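Local coordinates for protein beta-fructofuranosidase (Arthrobacter, PDB 3WPU) that is a bacterial beta-fructofuranosidase of the levansucrase/invertase family, whose members are built on a five-bladed beta-propeller, at residues A[105-108]-A[109-112]; A[227-230]-A[231-234]. One frame throughout, in Å; residues are numbered along the deposited sequence.

Interaction 1 of 2, residues A[105-108]-A[109-112]; sequences LGFD and DRHV. With GOL (glycerol), chain D.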
loop_
_atom_site.group_PDB
_atom_site.type_symbol
_atom_site.label_atom_id
_atom_site.label_comp_id
_atom_site.label_asym_id
_atom_site.label_seq_id
_atom_site.Cartn_x
_atom_site.Cartn_y
_atom_site.Cartn_z
ATOM N N LEU A 105 20.707 11.294 4.796
ATOM C CA LEU A 105 20.180 11.768 3.520
ATOM C C LEU A 105 19.084 12.824 3.701
ATOM O O LEU A 105 18.341 12.799 4.684
ATOM C CB LEU A 105 19.580 10.592 2.717
ATOM C CG LEU A 105 20.585 9.516 2.352
ATOM C CD1 LEU A 105 19.882 8.243 1.858
ATOM C CD2 LEU A 105 21.578 9.989 1.325
ATOM N N GLY A 106 18.997 13.760 2.756
ATOM C CA GLY A 106 17.762 14.544 2.604
ATOM C C GLY A 106 16.604 13.601 2.345
ATOM O O GLY A 106 16.740 12.659 1.554
ATOM N N PHE A 107 15.491 13.827 3.044
ATOM C CA PHE A 107 14.332 12.932 2.948
ATOM C C PHE A 107 13.869 12.772 1.511
ATOM O O PHE A 107 13.445 11.693 1.117
ATOM C CB PHE A 107 13.176 13.428 3.846
ATOM C CG PHE A 107 12.065 12.439 4.020
ATOM C CD1 PHE A 107 12.328 11.142 4.415
ATOM C CD2 PHE A 107 10.736 12.825 3.821
ATOM C CE1 PHE A 107 11.301 10.224 4.565
ATOM C CE2 PHE A 107 9.711 11.927 3.986
ATOM C CZ PHE A 107 9.984 10.621 4.361
ATOM N N ASP A 108 13.983 13.814 0.690
ATOM C CA ASP A 108 13.525 13.736 -0.700
ATOM C C ASP A 108 14.501 12.992 -1.631
ATOM O O ASP A 108 14.167 12.695 -2.787
ATOM C CB ASP A 108 13.236 15.133 -1.249
ATOM C CG ASP A 108 11.998 15.740 -0.642
ATOM O OD1 ASP A 108 10.956 15.059 -0.615
ATOM O OD2 ASP A 108 12.052 16.908 -0.228
ATOM N N ASP A 109 15.692 12.681 -1.128
ATOM C CA ASP A 109 16.671 11.912 -1.894
ATOM C C ASP A 109 16.608 10.435 -1.551
ATOM O O ASP A 109 17.446 9.662 -1.999
ATOM C CB ASP A 109 18.088 12.447 -1.664
ATOM C CG ASP A 109 18.274 13.849 -2.199
ATOM O OD1 ASP A 109 17.704 14.168 -3.253
ATOM O OD2 ASP A 109 18.999 14.651 -1.559
ATOM N N ARG A 110 15.609 10.052 -0.760
ATOM C CA ARG A 110 15.557 8.692 -0.235
ATOM C C ARG A 110 15.306 7.655 -1.317
ATOM O O ARG A 110 15.699 6.496 -1.162
ATOM C CB ARG A 110 14.464 8.563 0.835
ATOM C CG ARG A 110 13.003 8.664 0.355
ATOM C CD ARG A 110 11.997 8.774 1.519
ATOM N NE ARG A 110 10.604 8.895 1.073
ATOM C CZ ARG A 110 9.980 10.008 0.706
ATOM N NH1 ARG A 110 10.612 11.185 0.754
ATOM N NH2 ARG A 110 8.703 9.953 0.308
ATOM N N HIS A 111 14.652 8.067 -2.399
ATOM C CA HIS A 111 14.112 7.083 -3.343
ATOM C C HIS A 111 15.202 6.300 -4.063
ATOM O O HIS A 111 15.060 5.091 -4.253
ATOM C CB HIS A 111 13.206 7.765 -4.346
ATOM C CG HIS A 111 12.199 8.657 -3.698
ATOM N ND1 HIS A 111 11.042 8.171 -3.142
ATOM C CD2 HIS A 111 12.217 9.986 -3.435
ATOM C CE1 HIS A 111 10.356 9.166 -2.612
ATOM N NE2 HIS A 111 11.055 10.278 -2.766
ATOM N N VAL A 112 16.272 6.976 -4.474
ATOM C CA VAL A 112 17.372 6.310 -5.192
ATOM C C VAL A 112 18.380 5.600 -4.296
ATOM O O VAL A 112 19.319 4.975 -4.813
ATOM C CB VAL A 112 18.087 7.209 -6.225
ATOM C CG1 VAL A 112 17.114 7.640 -7.302
ATOM C CG2 VAL A 112 18.735 8.419 -5.565
HETATM C C1 GOL D . 8.832 13.898 -3.651
HETATM O O1 GOL D . 9.735 13.427 -4.657
HETATM C C2 GOL D . 8.925 13.003 -2.422
HETATM O O2 GOL D . 10.278 12.939 -1.944
HETATM C C3 GOL D . 8.006 13.586 -1.348
HETATM O O3 GOL D . 8.195 12.906 -0.114
HETATM O O HOH W 1 20.758 13.976 0.390
#
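G106 and D109 close a tight 3-10 turn, with D109 N donating to G106 O at 2.9 Å; the next such bond, from R110 N to F107 O, is weak. The turn is pinned further by R110, whose NH1 also reaches F107 O (2.9 Å, N-H...O 160°). That oxygen lies nearly in the guanidinium plane, although the donor stands above the carbonyl plane. R110 can curl back because its CG sits between the backbone N and carbonyl carbon (chi1 69°), while the chain from CG to NE runs extended and carries the guanidinium over the F107 ring. Guanidinium and ring stack almost flat, their planes 15° apart and R110 CZ 4.0 Å from the ring centroid, a cation-pi pair with NH1 above the middle of the ring. H111 covers the opposite guanidinium face with CE1. Arginine suits this buried place: its flat cation can be covered on both faces and still donate at its edge. There NH1 and NH2 share glycerol O3, and NH2 meets it at 3.0 Å. Glycerol O2 is held by two other residues, donating to D108 OD1 (2.6 Å) and accepting an almost straight bond from H111 NE2 (2.9 Å). D108 has a second partner in R446, a salt bridge through OD2. On the far side of the turn, a water joins G106 N to D109 OD2. Such a 3-10 turn in the loop between neighbouring antiparallel strands 93-102 and 115-122 here presents polar groups that bind a glycerol, probably from the crystallisation liquor, which D436 also holds.

Interaction 2 of 2, residues A[227-230]-A[231-234]; sequences QADG and TYYQ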
loop_
_atom_site.group_PDB
_atom_site.type_symbol
_atom_site.label_atom_id
_atom_site.label_comp_id
_atom_site.label_asym_id
_atom_site.label_seq_id
_atom_site.Cartn_x
_atom_site.Cartn_y
_atom_site.Cartn_z
ATOM N N GLN A 227 8.459 -8.047 -15.436
ATOM C CA GLN A 227 8.859 -6.715 -15.889
ATOM C C GLN A 227 7.837 -6.247 -16.918
ATOM O O GLN A 227 7.201 -7.059 -17.598
ATOM C CB GLN A 227 10.271 -6.706 -16.448
ATOM C CG GLN A 227 10.489 -7.459 -17.711
ATOM C CD GLN A 227 11.979 -7.582 -18.028
ATOM O OE1 GLN A 227 12.710 -8.307 -17.358
ATOM N NE2 GLN A 227 12.421 -6.862 -19.029
ATOM N N ALA A 228 7.675 -4.944 -17.034
ATOM C CA ALA A 228 6.684 -4.370 -17.947
ATOM C C ALA A 228 6.809 -4.944 -19.363
ATOM O O ALA A 228 7.918 -5.068 -19.908
ATOM C CB ALA A 228 6.819 -2.855 -17.977
ATOM N N ASP A 229 5.667 -5.306 -19.939
ATOM C CA ASP A 229 5.621 -6.048 -21.200
ATOM C C ASP A 229 5.375 -5.199 -22.455
ATOM O O ASP A 229 5.832 -5.557 -23.557
ATOM C CB ASP A 229 4.508 -7.079 -21.125
ATOM C CG ASP A 229 3.136 -6.438 -21.015
ATOM O OD1 ASP A 229 2.906 -5.639 -20.087
ATOM O OD2 ASP A 229 2.280 -6.684 -21.893
ATOM N N GLY A 230 4.588 -4.137 -22.320
ATOM C CA GLY A 230 4.364 -3.198 -23.413
ATOM C C GLY A 230 3.070 -3.388 -24.157
ATOM O O GLY A 230 2.758 -2.594 -25.042
ATOM N N THR A 231 2.337 -4.458 -23.833
ATOM C CA THR A 231 0.975 -4.643 -24.330
ATOM C C THR A 231 -0.065 -4.281 -23.275
ATOM O O THR A 231 -1.040 -3.598 -23.583
ATOM C CB THR A 231 0.769 -6.092 -24.819
ATOM O OG1 THR A 231 1.673 -6.340 -25.896
ATOM C CG2 THR A 231 -0.639 -6.298 -25.322
ATOM N N TYR A 232 0.152 -4.719 -22.033
ATOM C CA TYR A 232 -0.709 -4.356 -20.911
ATOM C C TYR A 232 -0.094 -3.251 -20.042
ATOM O O TYR A 232 -0.802 -2.368 -19.590
ATOM C CB TYR A 232 -0.962 -5.571 -20.023
ATOM C CG TYR A 232 -1.678 -6.724 -20.714
ATOM C CD1 TYR A 232 -2.779 -6.506 -21.520
ATOM C CD2 TYR A 232 -1.282 -8.006 -20.491
ATOM C CE1 TYR A 232 -3.444 -7.559 -22.119
ATOM C CE2 TYR A 232 -1.941 -9.063 -21.091
ATOM C CZ TYR A 232 -3.017 -8.819 -21.904
ATOM O OH TYR A 232 -3.707 -9.885 -22.514
ATOM N N TYR A 233 1.203 -3.359 -19.787
ATOM C CA TYR A 233 1.892 -2.436 -18.860
ATOM C C TYR A 233 2.987 -1.725 -19.609
ATOM O O TYR A 233 3.802 -2.348 -20.312
ATOM C CB TYR A 233 2.360 -3.199 -17.598
ATOM C CG TYR A 233 1.214 -3.953 -17.041
ATOM C CD1 TYR A 233 0.136 -3.293 -16.474
ATOM C CD2 TYR A 233 1.113 -5.331 -17.226
ATOM C CE1 TYR A 233 -0.970 -3.957 -16.018
ATOM C CE2 TYR A 233 0.011 -6.018 -16.777
ATOM C CZ TYR A 233 -1.048 -5.344 -16.210
ATOM O OH TYR A 233 -2.183 -6.005 -15.820
ATOM N N GLN A 234 2.972 -0.394 -19.483
ATOM C CA GLN A 234 3.886 0.484 -20.192
ATOM C C GLN A 234 5.361 0.198 -19.860
ATOM O O GLN A 234 5.701 -0.097 -18.720
ATOM C CB GLN A 234 3.573 1.927 -19.815
ATOM C CG GLN A 234 4.176 2.952 -20.749
ATOM C CD GLN A 234 3.942 4.373 -20.280
ATOM O OE1 GLN A 234 4.233 4.700 -19.138
ATOM N NE2 GLN A 234 3.390 5.227 -21.170
HETATM O O HOH W 2 4.383 -6.403 -25.703
#
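D229 bends over the chain that follows it and grips three successive backbone N-H groups. From CB, the side chain turns to set CG between the backbone N and carbonyl carbon (chi1 65°), which brings the carboxylate across the next residues. OD2 accepts twice: Y232 N approaches on the syn side at 2.9 Å, nearly straight (167°), whereas T231 N comes from above the carboxylate plane at 3.0 Å. OD1 takes Y233 N, also syn, at 2.9 Å, and lies 3.4 Å from Y233 CD2. Aspartate fits because its short side chain carries two acceptors just far enough to reach these amides. A backbone bond from G230 N to Y233 O (2.8 Å) closes the loop, and G230 has the positive phi (100°) that glycine adopts easily. A water bridges D229 O and T231 OG1. A228 CB lies close against Q234 O (3.1 Å), a tight spot suited to a residue as small as alanine, while Y233 sends its hydroxyl on to L324 O and L310 N. The OD2 bond to T231 N makes an Asx turn, here extended by the amides of Y232 and Y233 in a loop leading from strand 213-226 to strand 245-250.

Following the chain from the N terminus, interaction 1 comes first, in the loop between strands 93-102 and 115-122, and interaction 2 follows after strand 213-226. Each is a local turn, complete before the next begins, so they run in series and neither encloses nor crosses the other. Residues 105-112 also anchor to W73 of strand 72-81, W163 of strand 159-169 and F434 of strand 430-434. Residues 227-234 leave the large mixed sheet for the five-strand sheet containing 245-250, and pack on its strands 305-313 and 321-331. The centres lie 28 Å apart and the nearest atoms about 18 Å, so the two turns do not touch.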